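Local coordinates for regulatory protein YycH-like domain-containing protein (Eubacterium rectale, PDB 5COZ) that is of unknown function but carries a domain like that of the regulatory protein YycH and is probably an exported lipoprotein, at residues 49-61 with 216-228. Residues are numbered along the deposited sequence; the frame is centred on the assembly and turned at random.
Sequences INIWDATSYYVKS and MFPDVYGIPYSRC
Trp52 lies across Pro224, and its ring touches three residues of segment 216-228. CG anti to the carbonyl carbon (chi1 -51°) turns the indole toward Pro224. Trp52 CB starts the contact, 3.4 Å from Gly222 O. CG and CD1 run under the proline, with Trp52 CD1 3.3 Å from Pro224 CD. Pro224 CG sits almost straight over the five-membered ring, 7° off its normal, in a CH-pi contact. Asn50 CB covers the opposite face, so the indole is clamped on both sides. NE1 passes Pro224 CG and finds its polar partner in Ser302. At the far end, CZ3 and CH2 meet the Phe217 ring obliquely, the two six-membered planes 61° apart. Trp52 CZ2 lies over one face of the Arg227 guanidinium, 3.7 Å from Arg227 NH1, which comes to the indole edge. Salt bridges to Glu188, Glu300 and Glu304 hold that guanidinium. With alanine in place of Trp52, a gap would probably open between Asn50 and Pro224, and Phe217 and Arg227 would lose the indole's contact.

Beside the indole, Asp53 N donates to Gly222 O at 2.9 Å, in the carbonyl plane. The carboxylates of Asp53 and Asp219 stand with OD2 atoms 4.0 Å apart; a water lies between them, within hydrogen-bonding distance of both, and may ease the repulsion. Asp53 OD2 also accepts from Glu185 N. A second water joins Thr55 N to Tyr221 O. On the other flank, Ile223 CD1 meets Val59 CG1 tip to tip, and Lys60 CD lies over the Tyr221 ring at 3.8 Å from its centroid.

Here the loop between strands 43-50 and 58-66 of the mixed sheet, with its type II' turn (Ile51 to Ala54), docks on the type I' hairpin of strands 211-220 and 223-224 in the antiparallel sheet.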
ATOM      1  N   ILE A  49      12.673   7.019   3.847  1.00  7.95           N
ATOM      2  CA  ILE A  49      12.805   6.271   5.090  1.00  6.69           C
ATOM      3  C   ILE A  49      11.465   6.382   5.778  1.00  8.67           C
ATOM      4  O   ILE A  49      11.025   7.498   6.048  1.00  9.14           O
ATOM      5  CB  ILE A  49      13.947   6.805   5.985  1.00  8.98           C
ATOM      6  CG1 ILE A  49      15.305   6.877   5.224  1.00  9.64           C
ATOM      7  CG2 ILE A  49      14.050   6.002   7.299  1.00 10.53           C
ATOM      8  CD1 ILE A  49      15.879   5.507   4.807  1.00 13.14           C
ATOM      9  N   ASN A  50      10.796   5.253   6.005  1.00  7.31           N
ATOM     10  CA  ASN A  50       9.454   5.286   6.606  1.00  6.94           C
ATOM     11  C   ASN A  50       9.386   4.512   7.889  1.00  8.41           C
ATOM     12  O   ASN A  50       9.477   3.262   7.895  1.00  6.70           O
ATOM     13  CB  ASN A  50       8.438   4.702   5.631  1.00  6.52           C
ATOM     14  CG  ASN A  50       8.006   5.663   4.566  1.00 11.59           C
ATOM     15  OD1 ASN A  50       7.769   6.844   4.851  1.00 10.29           O
ATOM     16  ND2 ASN A  50       7.795   5.155   3.342  1.00  9.68           N
ATOM     17  N   ILE A  51       9.255   5.251   9.016  1.00  6.91           N
ATOM     18  CA  ILE A  51       9.045   4.612  10.322  1.00  7.03           C
ATOM     19  C   ILE A  51       7.625   4.947  10.811  1.00  7.01           C
ATOM     20  O   ILE A  51       7.235   4.565  11.914  1.00  7.40           O
ATOM     21  CB  ILE A  51      10.163   4.880  11.371  1.00  9.81           C
ATOM     22  CG1 ILE A  51      10.435   6.377  11.619  1.00 10.81           C
ATOM     23  CG2 ILE A  51      11.434   4.172  10.896  1.00 11.23           C
ATOM     24  CD1 ILE A  51       9.463   7.035  12.614  1.00 11.70           C
ATOM     25  N   TRP A  52       6.863   5.690   9.982  1.00  6.61           N
ATOM     26  CA  TRP A  52       5.422   5.892  10.177  1.00  6.69           C
ATOM     27  C   TRP A  52       5.173   6.511  11.551  1.00  8.65           C
ATOM     28  O   TRP A  52       5.851   7.485  11.884  1.00  8.89           O
ATOM     29  CB  TRP A  52       4.685   4.549   9.939  1.00  5.93           C
ATOM     30  CG  TRP A  52       5.075   3.921   8.624  1.00  5.65           C
ATOM     31  CD1 TRP A  52       5.973   2.906   8.429  1.00  7.74           C
ATOM     32  CD2 TRP A  52       4.583   4.281   7.321  1.00  5.42           C
ATOM     33  NE1 TRP A  52       6.065   2.604   7.079  1.00  6.90           N
ATOM     34  CE2 TRP A  52       5.234   3.447   6.379  1.00  6.74           C
ATOM     35  CE3 TRP A  52       3.719   5.287   6.852  1.00  6.33           C
ATOM     36  CZ2 TRP A  52       5.002   3.552   5.001  1.00  6.79           C
ATOM     37  CZ3 TRP A  52       3.469   5.376   5.487  1.00  7.82           C
ATOM     38  CH2 TRP A  52       4.134   4.544   4.576  1.00  7.69           C
ATOM     39  N   ASP A  53       4.237   5.963  12.346  1.00  6.57           N
ATOM     40  CA  ASP A  53       3.933   6.558  13.635  1.00  6.50           C
ATOM     41  C   ASP A  53       4.526   5.752  14.796  1.00  9.89           C
ATOM     42  O   ASP A  53       4.075   5.889  15.941  1.00 10.11           O
ATOM     43  CB  ASP A  53       2.403   6.698  13.780  1.00  7.66           C
ATOM     44  CG  ASP A  53       1.781   7.575  12.703  1.00 10.56           C
ATOM     45  OD1 ASP A  53       2.475   8.470  12.190  1.00 10.61           O
ATOM     46  OD2 ASP A  53       0.610   7.362  12.372  1.00 12.07           O
ATOM     47  N   ALA A  54       5.607   4.979  14.531  1.00  8.03           N
ATOM     48  CA  ALA A  54       6.263   4.228  15.597  1.00  8.30           C
ATOM     49  C   ALA A  54       6.856   5.183  16.632  1.00 11.60           C
ATOM     50  O   ALA A  54       7.447   6.194  16.247  1.00 11.61           O
ATOM     51  CB  ALA A  54       7.374   3.375  15.002  1.00  9.25           C
ATOM     52  N   THR A  55       6.656   4.892  17.928  1.00 11.24           N
ATOM     53  CA  THR A  55       7.112   5.819  18.959  1.00 11.64           C
ATOM     54  C   THR A  55       8.474   5.447  19.518  1.00 13.32           C
ATOM     55  O   THR A  55       9.074   6.244  20.244  1.00 12.10           O
ATOM     56  CB  THR A  55       6.099   5.915  20.102  1.00 14.74           C
ATOM     57  OG1 THR A  55       5.912   4.620  20.658  1.00 17.49           O
ATOM     58  CG2 THR A  55       4.754   6.488  19.659  1.00 19.86           C
ATOM     59  N   SER A  56       8.975   4.249  19.183  1.00  8.67           N
ATOM     60  CA  SER A  56      10.277   3.811  19.651  1.00  8.84           C
ATOM     61  C   SER A  56      10.692   2.584  18.891  1.00 11.17           C
ATOM     62  O   SER A  56       9.935   2.081  18.054  1.00 10.04           O
ATOM     63  CB  SER A  56      10.260   3.528  21.154  1.00 14.06           C
ATOM     64  OG  SER A  56       9.681   2.267  21.414  1.00 16.33           O
ATOM     65  N   TYR A  57      11.893   2.080  19.207  1.00  8.75           N
ATOM     66  CA  TYR A  57      12.373   0.842  18.593  1.00  7.70           C
ATOM     67  C   TYR A  57      11.861  -0.400  19.337  1.00  9.78           C
ATOM     68  O   TYR A  57      12.157  -1.522  18.916  1.00  9.55           O
ATOM     69  CB  TYR A  57      13.896   0.822  18.547  1.00  8.57           C
ATOM     70  CG  TYR A  57      14.526   1.811  17.590  1.00  8.40           C
ATOM     71  CD1 TYR A  57      14.455   1.624  16.211  1.00  9.14           C
ATOM     72  CD2 TYR A  57      15.250   2.900  18.063  1.00  8.94           C
ATOM     73  CE1 TYR A  57      15.119   2.482  15.325  1.00  7.86           C
ATOM     74  CE2 TYR A  57      15.912   3.765  17.194  1.00  9.19           C
ATOM     75  CZ  TYR A  57      15.848   3.550  15.823  1.00  8.61           C
ATOM     76  OH  TYR A  57      16.551   4.366  14.962  1.00 10.02           O
ATOM     77  N   TYR A  58      11.112  -0.233  20.448  1.00  8.26           N
ATOM     78  CA  TYR A  58      10.564  -1.386  21.159  1.00  7.88           C
ATOM     79  C   TYR A  58       9.210  -1.700  20.569  1.00 11.87           C
ATOM     80  O   TYR A  58       8.282  -0.870  20.657  1.00 13.54           O
ATOM     81  CB  TYR A  58      10.445  -1.077  22.649  1.00 10.81           C
ATOM     82  CG  TYR A  58      11.782  -1.194  23.333  1.00 17.87           C
ATOM     83  CD1 TYR A  58      12.702  -0.149  23.293  1.00 20.28           C
ATOM     84  CD2 TYR A  58      12.155  -2.368  23.977  1.00 21.93           C
ATOM     85  CE1 TYR A  58      13.944  -0.255  23.922  1.00 20.07           C
ATOM     86  CE2 TYR A  58      13.395  -2.487  24.605  1.00 24.83           C
ATOM     87  CZ  TYR A  58      14.285  -1.430  24.571  1.00 31.72           C
ATOM     88  OH  TYR A  58      15.519  -1.570  25.157  1.00 37.43           O
ATOM     89  N   VAL A  59       9.107  -2.852  19.894  1.00  7.18           N
ATOM     90  CA  VAL A  59       7.924  -3.194  19.106  1.00  6.13           C
ATOM     91  C   VAL A  59       7.375  -4.529  19.521  1.00  9.20           C
ATOM     92  O   VAL A  59       8.133  -5.502  19.722  1.00 10.03           O
ATOM     93  CB  VAL A  59       8.290  -3.201  17.593  1.00  8.29           C
ATOM     94  CG1 VAL A  59       7.106  -3.596  16.705  1.00  8.38           C
ATOM     95  CG2 VAL A  59       8.828  -1.844  17.160  1.00  7.72           C
ATOM     96  N   LYS A  60       6.052  -4.585  19.656  1.00  6.74           N
ATOM     97  CA  LYS A  60       5.343  -5.806  19.983  1.00  7.15           C
ATOM     98  C   LYS A  60       5.165  -6.710  18.786  1.00  9.43           C
ATOM     99  O   LYS A  60       4.961  -6.235  17.677  1.00  9.73           O
ATOM    100  CB  LYS A  60       3.901  -5.489  20.442  1.00  7.74           C
ATOM    101  CG  LYS A  60       3.814  -4.688  21.717  1.00  9.82           C
ATOM    102  CD  LYS A  60       2.335  -4.262  21.875  1.00 12.95           C
ATOM    103  CE  LYS A  60       2.053  -3.630  23.205  1.00 16.70           C
ATOM    104  NZ  LYS A  60       2.046  -4.665  24.287  1.00 22.15           N
ATOM    105  N   SER A  61       5.227  -8.018  19.027  1.00  6.85           N
ATOM    106  CA  SER A  61       4.721  -9.036  18.131  1.00  6.71           C
ATOM    107  C   SER A  61       3.443  -9.526  18.744  1.00  8.68           C
ATOM    108  O   SER A  61       3.235  -9.393  19.955  1.00  8.89           O
ATOM    109  CB  SER A  61       5.702 -10.186  17.975  1.00 10.68           C
ATOM    110  OG  SER A  61       6.832  -9.716  17.271  1.00 12.64           O
HETATM  111  N   MSE A 216      -3.827   5.243   1.889  1.00  6.57           N
HETATM  112  CA  MSE A 216      -3.674   5.311   3.345  0.70  6.76           C
HETATM  113  C   MSE A 216      -3.321   3.933   3.825  1.00  6.89           C
HETATM  114  O   MSE A 216      -3.584   2.948   3.143  1.00  7.89           O
HETATM  115  CB  MSE A 216      -4.920   5.839   4.020  0.70  8.46           C
HETATM  116  CG  MSE A 216      -5.420   7.057   3.289  0.70 12.76           C
HETATM  117 SE   MSE A 216      -7.028   7.716   4.025  0.52 18.10          SE
HETATM  118  CE  MSE A 216      -6.300   8.769   5.081  0.70 13.60           C
ATOM    119  N   PHE A 217      -2.647   3.855   4.979  1.00  6.50           N
ATOM    120  CA  PHE A 217      -2.114   2.590   5.413  1.00  5.38           C
ATOM    121  C   PHE A 217      -2.640   2.147   6.770  1.00  6.58           C
ATOM    122  O   PHE A 217      -2.192   2.626   7.801  1.00  6.89           O
ATOM    123  CB  PHE A 217      -0.571   2.694   5.429  1.00  6.25           C
ATOM    124  CG  PHE A 217      -0.024   3.172   4.100  1.00  6.21           C
ATOM    125  CD1 PHE A 217      -0.070   2.353   2.976  1.00  7.24           C
ATOM    126  CD2 PHE A 217       0.416   4.486   3.944  1.00  7.72           C
ATOM    127  CE1 PHE A 217       0.355   2.821   1.733  1.00  7.67           C
ATOM    128  CE2 PHE A 217       0.853   4.957   2.698  1.00  9.54           C
ATOM    129  CZ  PHE A 217       0.842   4.115   1.601  1.00  8.45           C
ATOM    130  N   PRO A 218      -3.608   1.212   6.765  1.00  4.92           N
ATOM    131  CA  PRO A 218      -4.140   0.660   8.034  1.00  5.47           C
ATOM    132  C   PRO A 218      -2.993   0.195   8.923  1.00  6.31           C
ATOM    133  O   PRO A 218      -2.048  -0.456   8.448  1.00  6.48           O
ATOM    134  CB  PRO A 218      -4.996  -0.511   7.570  1.00  6.37           C
ATOM    135  CG  PRO A 218      -5.523  -0.016   6.219  1.00  7.69           C
ATOM    136  CD  PRO A 218      -4.301   0.628   5.592  1.00  5.82           C
ATOM    137  N   ASP A 219      -3.054   0.567  10.214  1.00  6.00           N
ATOM    138  CA  ASP A 219      -1.942   0.265  11.079  1.00  5.72           C
ATOM    139  C   ASP A 219      -2.376  -0.169  12.465  1.00  7.82           C
ATOM    140  O   ASP A 219      -3.565  -0.160  12.799  1.00  8.10           O
ATOM    141  CB  ASP A 219      -1.052   1.532  11.184  1.00  6.67           C
ATOM    142  CG  ASP A 219      -1.590   2.746  11.924  1.00 11.01           C
ATOM    143  OD1 ASP A 219      -2.833   2.878  12.052  1.00  9.91           O
ATOM    144  OD2 ASP A 219      -0.766   3.599  12.333  1.00 12.15           O
ATOM    145  N   VAL A 220      -1.386  -0.558  13.279  1.00  6.23           N
ATOM    146  CA  VAL A 220      -1.596  -0.911  14.680  1.00  6.17           C
ATOM    147  C   VAL A 220      -0.279  -0.535  15.370  1.00  8.65           C
ATOM    148  O   VAL A 220       0.789  -0.701  14.769  1.00  6.99           O
ATOM    149  CB  VAL A 220      -2.065  -2.385  14.860  1.00  8.88           C
ATOM    150  CG1 VAL A 220      -1.005  -3.396  14.439  1.00 10.08           C
ATOM    151  CG2 VAL A 220      -2.537  -2.646  16.292  1.00  8.73           C
ATOM    152  N   TYR A 221      -0.353   0.095  16.549  1.00  7.33           N
ATOM    153  CA  TYR A 221       0.843   0.593  17.260  1.00  7.32           C
ATOM    154  C   TYR A 221       1.678   1.506  16.350  1.00  9.00           C
ATOM    155  O   TYR A 221       2.914   1.558  16.452  1.00  9.76           O
ATOM    156  CB  TYR A 221       1.673  -0.551  17.862  1.00  8.06           C
ATOM    157  CG  TYR A 221       0.861  -1.299  18.894  1.00  8.83           C
ATOM    158  CD1 TYR A 221       0.490  -0.691  20.090  1.00  9.34           C
ATOM    159  CD2 TYR A 221       0.418  -2.597  18.651  1.00 10.24           C
ATOM    160  CE1 TYR A 221      -0.337  -1.342  21.007  1.00 11.28           C
ATOM    161  CE2 TYR A 221      -0.377  -3.272  19.572  1.00 10.96           C
ATOM    162  CZ  TYR A 221      -0.752  -2.641  20.745  1.00 15.05           C
ATOM    163  OH  TYR A 221      -1.555  -3.293  21.634  1.00 17.08           O
ATOM    164  N   GLY A 222       0.983   2.238  15.478  1.00  5.98           N
ATOM    165  CA  GLY A 222       1.626   3.202  14.588  1.00  6.22           C
ATOM    166  C   GLY A 222       2.368   2.635  13.396  1.00  9.16           C
ATOM    167  O   GLY A 222       2.952   3.408  12.645  1.00  8.76           O
ATOM    168  N   ILE A 223       2.324   1.313  13.207  1.00  6.74           N
ATOM    169  CA  ILE A 223       3.085   0.632  12.163  1.00  5.67           C
ATOM    170  C   ILE A 223       2.098   0.007  11.191  1.00  6.74           C
ATOM    171  O   ILE A 223       1.186  -0.719  11.619  1.00  6.33           O
ATOM    172  CB  ILE A 223       4.040  -0.402  12.814  1.00  6.67           C
ATOM    173  CG1 ILE A 223       5.055   0.339  13.699  1.00  8.44           C
ATOM    174  CG2 ILE A 223       4.736  -1.234  11.717  1.00  7.11           C
ATOM    175  CD1 ILE A 223       5.912  -0.602  14.583  1.00  9.34           C
ATOM    176  N   PRO A 224       2.263   0.276   9.888  1.00  5.82           N
ATOM    177  CA  PRO A 224       1.300  -0.262   8.924  1.00  5.18           C
ATOM    178  C   PRO A 224       1.479  -1.746   8.666  1.00  6.70           C
ATOM    179  O   PRO A 224       2.619  -2.246   8.667  1.00  6.90           O
ATOM    180  CB  PRO A 224       1.588   0.540   7.644  1.00  6.25           C
ATOM    181  CG  PRO A 224       3.074   0.817   7.713  1.00  7.94           C
ATOM    182  CD  PRO A 224       3.319   1.068   9.226  1.00  6.29           C
ATOM    183  N   TYR A 225       0.376  -2.432   8.355  1.00  5.81           N
ATOM    184  CA  TYR A 225       0.528  -3.791   7.855  1.00  5.97           C
ATOM    185  C   TYR A 225       1.294  -3.726   6.537  1.00  7.03           C
ATOM    186  O   TYR A 225       1.274  -2.707   5.819  1.00  7.59           O
ATOM    187  CB  TYR A 225      -0.823  -4.511   7.645  1.00  7.63           C
ATOM    188  CG  TYR A 225      -1.785  -4.345   8.776  1.00 10.78           C
ATOM    189  CD1 TYR A 225      -1.528  -4.902  10.021  1.00 12.83           C
ATOM    190  CD2 TYR A 225      -2.994  -3.678   8.588  1.00 12.69           C
ATOM    191  CE1 TYR A 225      -2.415  -4.717  11.095  1.00 14.06           C
ATOM    192  CE2 TYR A 225      -3.882  -3.494   9.637  1.00 14.24           C
ATOM    193  CZ  TYR A 225      -3.565  -3.985  10.895  1.00 16.35           C
ATOM    194  OH  TYR A 225      -4.482  -3.842  11.893  1.00 18.65           O
ATOM    195  N   SER A 226       1.964  -4.810   6.231  1.00  6.50           N
ATOM    196  CA  SER A 226       2.886  -4.911   5.122  1.00  7.19           C
ATOM    197  C   SER A 226       2.330  -4.410   3.782  1.00  7.75           C
ATOM    198  O   SER A 226       1.201  -4.760   3.386  1.00  7.74           O
ATOM    199  CB  SER A 226       3.324  -6.365   4.996  1.00 11.16           C
ATOM    200  OG  SER A 226       4.024  -6.609   3.791  1.00 21.06           O
ATOM    201  N   ARG A 227       3.160  -3.611   3.098  1.00  6.77           N
ATOM    202  CA  ARG A 227       2.907  -3.085   1.758  1.00  7.04           C
ATOM    203  C   ARG A 227       3.645  -3.915   0.706  1.00  9.15           C
ATOM    204  O   ARG A 227       3.727  -3.513  -0.445  1.00  8.96           O
ATOM    205  CB  ARG A 227       3.319  -1.619   1.682  1.00  6.84           C
ATOM    206  CG  ARG A 227       2.390  -0.741   2.531  1.00  9.67           C
ATOM    207  CD  ARG A 227       3.095   0.510   3.009  1.00  9.62           C
ATOM    208  NE  ARG A 227       3.517   1.427   1.951  1.00 10.46           N
ATOM    209  CZ  ARG A 227       4.785   1.792   1.721  1.00 11.70           C
ATOM    210  NH1 ARG A 227       5.783   1.174   2.338  1.00  7.31           N
ATOM    211  NH2 ARG A 227       5.060   2.754   0.847  1.00 10.26           N
ATOM    212  N   CYS A 228       4.145  -5.094   1.097  1.00  7.00           N
ATOM    213  CA  CYS A 228       4.809  -5.993   0.191  1.00  8.90           C
ATOM    214  C   CYS A 228       3.821  -6.601  -0.799  1.00  9.50           C
ATOM    215  O   CYS A 228       2.698  -6.951  -0.435  1.00  9.78           O
ATOM    216  CB  CYS A 228       5.500  -7.114   0.969  1.00 10.76           C
ATOM    217  SG  CYS A 228       6.958  -6.579   1.865  1.00 14.39           S
TER
HETATM  218  O   HOH W   1      -1.092   5.882  13.618  1.00 14.06           O
HETATM  219  O   HOH W   2       4.752   2.592  18.182  1.00 24.22           O